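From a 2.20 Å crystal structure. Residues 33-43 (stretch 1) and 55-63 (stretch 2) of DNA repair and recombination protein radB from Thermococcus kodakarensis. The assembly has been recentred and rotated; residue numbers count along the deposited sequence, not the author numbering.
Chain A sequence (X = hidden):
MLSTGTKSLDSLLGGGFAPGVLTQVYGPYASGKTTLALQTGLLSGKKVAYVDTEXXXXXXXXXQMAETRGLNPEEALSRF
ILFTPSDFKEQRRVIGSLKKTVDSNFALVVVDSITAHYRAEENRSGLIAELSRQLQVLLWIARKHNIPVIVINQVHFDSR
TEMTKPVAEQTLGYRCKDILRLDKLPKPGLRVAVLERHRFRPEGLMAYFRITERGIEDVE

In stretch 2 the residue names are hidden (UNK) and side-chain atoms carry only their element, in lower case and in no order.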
ATOM      1  N   LYS A  33       7.162  -0.836   3.085  1.00 15.38           N
ATOM      2  CA  LYS A  33       5.813  -0.724   2.527  1.00 17.27           C
ATOM      3  C   LYS A  33       5.731   0.243   1.337  1.00 18.35           C
ATOM      4  O   LYS A  33       5.189  -0.109   0.281  1.00 19.16           O
ATOM      5  CB  LYS A  33       4.788  -0.412   3.606  1.00 11.55           C
ATOM      6  CG  LYS A  33       5.033   0.809   4.413  1.00 17.30           C
ATOM      7  CD  LYS A  33       4.061   0.843   5.585  1.00 17.11           C
ATOM      8  CE  LYS A  33       3.961   2.229   6.183  1.00 18.69           C
ATOM      9  NZ  LYS A  33       5.164   2.672   6.921  1.00 21.48           N
ATOM     10  N   THR A  34       6.334   1.419   1.482  1.00 17.33           N
ATOM     11  CA  THR A  34       6.385   2.403   0.406  1.00 22.94           C
ATOM     12  C   THR A  34       7.225   1.888  -0.791  1.00 21.22           C
ATOM     13  O   THR A  34       6.824   2.001  -1.961  1.00 16.58           O
ATOM     14  CB  THR A  34       6.963   3.724   0.930  1.00 27.95           C
ATOM     15  OG1 THR A  34       6.202   4.136   2.082  1.00 27.72           O
ATOM     16  CG2 THR A  34       6.892   4.815  -0.165  1.00 31.81           C
ATOM     17  N   THR A  35       8.364   1.273  -0.501  1.00 16.82           N
ATOM     18  CA  THR A  35       9.182   0.750  -1.581  1.00 19.16           C
ATOM     19  C   THR A  35       8.404  -0.320  -2.327  1.00 17.96           C
ATOM     20  O   THR A  35       8.489  -0.413  -3.545  1.00 18.35           O
ATOM     21  CB  THR A  35      10.549   0.188  -1.066  1.00 21.11           C
ATOM     22  OG1 THR A  35      11.189   1.186  -0.267  1.00 25.67           O
ATOM     23  CG2 THR A  35      11.489  -0.166  -2.234  1.00 15.73           C
ATOM     24  N   LEU A  36       7.628  -1.119  -1.600  1.00 20.47           N
ATOM     25  CA  LEU A  36       6.836  -2.182  -2.219  1.00 16.26           C
ATOM     26  C   LEU A  36       5.822  -1.520  -3.166  1.00 15.08           C
ATOM     27  O   LEU A  36       5.638  -1.950  -4.314  1.00 15.36           O
ATOM     28  CB  LEU A  36       6.089  -2.977  -1.142  1.00 16.84           C
ATOM     29  CG  LEU A  36       5.824  -4.479  -1.306  1.00 19.12           C
ATOM     30  CD1 LEU A  36       4.534  -4.820  -0.550  1.00 16.20           C
ATOM     31  CD2 LEU A  36       5.725  -4.916  -2.764  1.00 14.57           C
ATOM     32  N   ALA A  37       5.166  -0.480  -2.668  1.00 11.88           N
ATOM     33  CA  ALA A  37       4.186   0.259  -3.456  1.00 17.76           C
ATOM     34  C   ALA A  37       4.836   0.805  -4.729  1.00 17.74           C
ATOM     35  O   ALA A  37       4.322   0.582  -5.839  1.00 17.20           O
ATOM     36  CB  ALA A  37       3.606   1.405  -2.621  1.00 16.12           C
ATOM     37  N   LEU A  38       5.989   1.462  -4.561  1.00 17.36           N
ATOM     38  CA  LEU A  38       6.751   2.045  -5.672  1.00 16.00           C
ATOM     39  C   LEU A  38       7.119   1.002  -6.721  1.00 15.69           C
ATOM     40  O   LEU A  38       6.955   1.229  -7.921  1.00 14.15           O
ATOM     41  CB  LEU A  38       8.049   2.712  -5.166  1.00 21.83           C
ATOM     42  CG  LEU A  38       8.211   4.185  -4.744  1.00 23.26           C
ATOM     43  CD1 LEU A  38       9.687   4.490  -4.394  1.00 17.17           C
ATOM     44  CD2 LEU A  38       7.795   5.102  -5.867  1.00 27.96           C
ATOM     45  N   GLN A  39       7.607  -0.147  -6.260  1.00 11.96           N
ATOM     46  CA  GLN A  39       8.012  -1.215  -7.140  1.00  9.75           C
ATOM     47  C   GLN A  39       6.866  -1.863  -7.880  1.00 14.28           C
ATOM     48  O   GLN A  39       6.999  -2.200  -9.062  1.00 16.89           O
ATOM     49  CB  GLN A  39       8.795  -2.262  -6.358  1.00 10.99           C
ATOM     50  CG  GLN A  39       9.277  -3.444  -7.188  1.00  9.26           C
ATOM     51  CD  GLN A  39      10.519  -4.098  -6.588  1.00 16.59           C
ATOM     52  OE1 GLN A  39      10.614  -5.326  -6.474  1.00 17.13           O
ATOM     53  NE2 GLN A  39      11.493  -3.273  -6.234  1.00 11.29           N
ATOM     54  N   THR A  40       5.755  -2.087  -7.188  1.00 16.99           N
ATOM     55  CA  THR A  40       4.596  -2.685  -7.838  1.00 17.50           C
ATOM     56  C   THR A  40       4.115  -1.709  -8.930  1.00 14.49           C
ATOM     57  O   THR A  40       3.938  -2.100 -10.075  1.00 13.10           O
ATOM     58  CB  THR A  40       3.477  -2.971  -6.819  1.00 17.97           C
ATOM     59  OG1 THR A  40       4.005  -3.812  -5.789  1.00 18.73           O
ATOM     60  CG2 THR A  40       2.292  -3.684  -7.486  1.00 16.00           C
ATOM     61  N   GLY A  41       3.986  -0.431  -8.572  1.00 15.98           N
ATOM     62  CA  GLY A  41       3.570   0.581  -9.532  1.00 20.30           C
ATOM     63  C   GLY A  41       4.534   0.670 -10.706  1.00 20.10           C
ATOM     64  O   GLY A  41       4.144   0.588 -11.870  1.00 17.91           O
ATOM     65  N   LEU A  42       5.817   0.762 -10.397  1.00 19.95           N
ATOM     66  CA  LEU A  42       6.846   0.847 -11.419  1.00 18.66           C
ATOM     67  C   LEU A  42       6.783  -0.289 -12.457  1.00 22.29           C
ATOM     68  O   LEU A  42       6.779  -0.045 -13.665  1.00 25.55           O
ATOM     69  CB  LEU A  42       8.219   0.918 -10.731  1.00 21.53           C
ATOM     70  CG  LEU A  42       9.563   1.126 -11.447  1.00 24.40           C
ATOM     71  CD1 LEU A  42      10.268  -0.183 -11.611  1.00 20.70           C
ATOM     72  CD2 LEU A  42       9.397   1.879 -12.781  1.00 24.01           C
ATOM     73  N   LEU A  43       6.667  -1.526 -11.997  1.00 23.88           N
ATOM     74  CA  LEU A  43       6.632  -2.675 -12.898  1.00 19.63           C
ATOM     75  C   LEU A  43       5.286  -2.932 -13.594  1.00 20.30           C
ATOM     76  O   LEU A  43       5.232  -3.718 -14.542  1.00 21.53           O
ATOM     77  CB  LEU A  43       7.103  -3.927 -12.141  1.00 22.36           C
ATOM     78  CG  LEU A  43       8.449  -3.772 -11.419  1.00 21.51           C
ATOM     79  CD1 LEU A  43       8.763  -5.031 -10.662  1.00 21.65           C
ATOM     80  CD2 LEU A  43       9.566  -3.494 -12.432  1.00 24.13           C
ATOM     81  N   UNK A  55       3.921  12.007   2.653  1.00 48.22           N
ATOM     82  CA  UNK A  55       5.192  12.416   2.089  1.00 41.70           C
ATOM     83  C   UNK A  55       6.166  11.250   2.066  1.00 37.94           C
ATOM     84  O   UNK A  55       7.367  11.438   2.235  1.00 39.57           O
ATOM     85  N   UNK A  56       5.643  10.038   1.883  1.00 35.42           N
ATOM     86  CA  UNK A  56       6.487   8.857   1.816  1.00 30.08           C
ATOM     87  C   UNK A  56       6.980   8.554   0.411  1.00 30.46           C
ATOM     88  O   UNK A  56       7.816   7.676   0.220  1.00 32.37           O
ATOM     89  N   UNK A  57       6.474   9.283  -0.583  1.00 29.99           N
ATOM     90  CA  UNK A  57       6.863   9.067  -1.980  1.00 26.12           C
ATOM     91  C   UNK A  57       8.119   9.841  -2.357  1.00 21.66           C
ATOM     92  O   UNK A  57       8.204  11.050  -2.143  1.00 20.10           O
ATOM     93  c   UNK A  57       6.673  10.332  -5.078  1.00 23.87           C
ATOM     94  c   UNK A  57       5.902   8.076  -5.015  1.00 20.16           C
ATOM     95  c   UNK A  57       7.060  10.165  -6.415  1.00 26.52           C
ATOM     96  c   UNK A  57       6.865   8.942  -7.053  1.00 24.67           C
ATOM     97  c   UNK A  57       5.728   9.445  -2.937  1.00 21.83           C
ATOM     98  c   UNK A  57       6.094   9.286  -4.373  1.00 22.47           C
ATOM     99  c   UNK A  57       6.284   7.898  -6.352  1.00 24.75           C
ATOM    100  N   UNK A  58       9.071   9.150  -2.964  1.00 22.12           N
ATOM    101  CA  UNK A  58      10.330   9.795  -3.352  1.00 24.84           C
ATOM    102  C   UNK A  58      10.632   9.581  -4.811  1.00 20.69           C
ATOM    103  O   UNK A  58      10.862   8.450  -5.226  1.00 21.19           O
ATOM    104  o   UNK A  58      12.716   9.819  -3.000  1.00 24.20           O
ATOM    105  c   UNK A  58      11.510   9.258  -2.533  1.00 24.25           C
ATOM    106  N   UNK A  59      10.625  10.678  -5.608  1.00 21.54           N
ATOM    107  CA  UNK A  59      10.898  10.686  -7.048  1.00 16.79           C
ATOM    108  C   UNK A  59      12.259  10.087  -7.336  1.00 13.42           C
ATOM    109  O   UNK A  59      12.388   9.229  -8.211  1.00 12.62           O
ATOM    110  c   UNK A  59       9.821  12.707  -6.461  1.00 20.79           C
ATOM    111  c   UNK A  59      10.184  12.018  -5.158  1.00 20.39           C
ATOM    112  c   UNK A  59      10.863  12.177  -7.387  1.00 18.71           C
ATOM    113  N   UNK A  60      13.256  10.519  -6.558  1.00 17.39           N
ATOM    114  CA  UNK A  60      14.642  10.035  -6.690  1.00 18.87           C
ATOM    115  C   UNK A  60      14.756   8.536  -6.473  1.00 20.99           C
ATOM    116  O   UNK A  60      15.473   7.837  -7.210  1.00 17.82           O
ATOM    117  o   UNK A  60      15.302  14.325  -5.353  1.00 39.03           O
ATOM    118  c   UNK A  60      15.865  12.150  -6.025  1.00 27.48           C
ATOM    119  c   UNK A  60      14.922  13.143  -5.388  1.00 31.78           C
ATOM    120  o   UNK A  60      13.816  12.771  -4.933  1.00 35.08           O
ATOM    121  c   UNK A  60      15.558  10.725  -5.686  1.00 19.51           C
ATOM    122  N   UNK A  61      14.058   8.055  -5.438  1.00 23.99           N
ATOM    123  CA  UNK A  61      14.043   6.633  -5.095  1.00 22.99           C
ATOM    124  C   UNK A  61      13.425   5.828  -6.247  1.00 19.83           C
ATOM    125  O   UNK A  61      13.963   4.778  -6.642  1.00 18.55           O
ATOM    126  n   UNK A  61      15.890   2.088  -3.848  1.00 23.86           N
ATOM    127  n   UNK A  61      14.753   3.266  -2.217  1.00 19.97           N
ATOM    128  c   UNK A  61      13.332   5.009  -3.215  1.00 21.40           C
ATOM    129  c   UNK A  61      13.292   6.422  -3.772  1.00 23.04           C
ATOM    130  c   UNK A  61      15.284   2.135  -2.667  1.00 21.34           C
ATOM    131  n   UNK A  61      15.162   1.029  -1.951  1.00 25.43           N
ATOM    132  c   UNK A  61      14.760   4.536  -2.936  1.00 20.99           C
ATOM    133  N   UNK A  62      12.333   6.341  -6.824  1.00 17.34           N
ATOM    134  CA  UNK A  62      11.699   5.669  -7.959  1.00 14.73           C
ATOM    135  C   UNK A  62      12.629   5.704  -9.181  1.00 12.79           C
ATOM    136  O   UNK A  62      12.716   4.738  -9.938  1.00 12.65           O
ATOM    137  c   UNK A  62       8.663   6.500 -10.108  1.00 27.55           C
ATOM    138  c   UNK A  62      10.364   6.318  -8.295  1.00 18.42           C
ATOM    139  c   UNK A  62       9.071   4.289  -8.997  1.00 22.06           C
ATOM    140  c   UNK A  62       9.698   5.603  -9.473  1.00 22.45           C
ATOM    141  N   UNK A  63      13.289   6.844  -9.390  1.00 20.60           N
ATOM    142  CA  UNK A  63      14.260   7.014 -10.486  1.00 21.84           C
ATOM    143  C   UNK A  63      15.379   5.978 -10.298  1.00 20.81           C
ATOM    144  O   UNK A  63      15.755   5.272 -11.233  1.00 22.59           O
ATOM    145  c   UNK A  63      16.034   8.548 -11.455  1.00 21.05           C
ATOM    146  c   UNK A  63      14.895   8.443 -10.459  1.00 22.23           C
ATOM    147  c   UNK A  63      13.839   9.485 -10.754  1.00 23.02           C
TER
HETATM  148  O   HOH W   1      13.368   2.301   0.382  1.00 19.35           O

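Position 55 has no side-chain atoms. Its phi of 61° is positive, which by itself favours glycine. It lies in the loop and touches nothing on stretch 1. The residue is G55.

Position 56 also lacks side-chain atoms. Its CA is 6.6 Å from the CA of T34, and its backbone O is 3.0 Å from CG2 of T34. An ideal CB here would point toward stretch 1 and lie 3.6 Å from OG1 of T34. The residue is G56.

Position 57 carries one carbon and then a ring of six carbons. The CA-to-CB bond points sideways, but the ring comes nearer, and one of its carbons is 3.2 Å from CD2 of L38. The residue is F57, and that carbon is CE2.

Position 58 has one carbon and one oxygen, with no branch. Its backbone O is 4.2 Å from CD1 of L38. The side-chain oxygen lies 3.3 Å from the backbone N of position 61 and accepts a hydrogen bond from it. This caps the helix that starts at the next residue. The residue is S58.

Position 59 has three carbons that close a ring onto the backbone N. Its CA-to-CB bond points away from stretch 1. The residue is P59, in the first turn of the helix, where its lack of an N-H costs no helical bond.

Position 60 has three carbons, the third carrying two oxygens. It is exposed and does not reach stretch 1. The residue is E60.

Position 61 has three carbons, a nitrogen, and a carbon carrying two more nitrogens. This is a guanidinium. One carbon of the chain is 3.9 Å from CD1 of L38, and a terminal nitrogen is 3.9 Å from CG2 of T35. The residue is R61; the atoms are CG and NH2. Its NE donates to water 1 at 3.1 Å.

Position 62 has four carbons, forked at the second. One terminal carbon is 3.5 Å from CD2 of L38 and 3.9 Å from CB of L42. The residue is L62, and that carbon is CD1.

Position 63 has three carbons, forked at the first. Its CA-to-CB bond points away from stretch 1. The residue is V63.

The contact is mainly apolar and centres on L38, which meets F57, S58, R61 and L62. No direct hydrogen bond joins the stretches. Water 1 bridges them, 2.5 Å from OG1 of T35 and bonded to NE of R61. The helix axes cross at -55° and approach to 10.6 Å.

Stretch 2 (55-63) GGFSPERLV
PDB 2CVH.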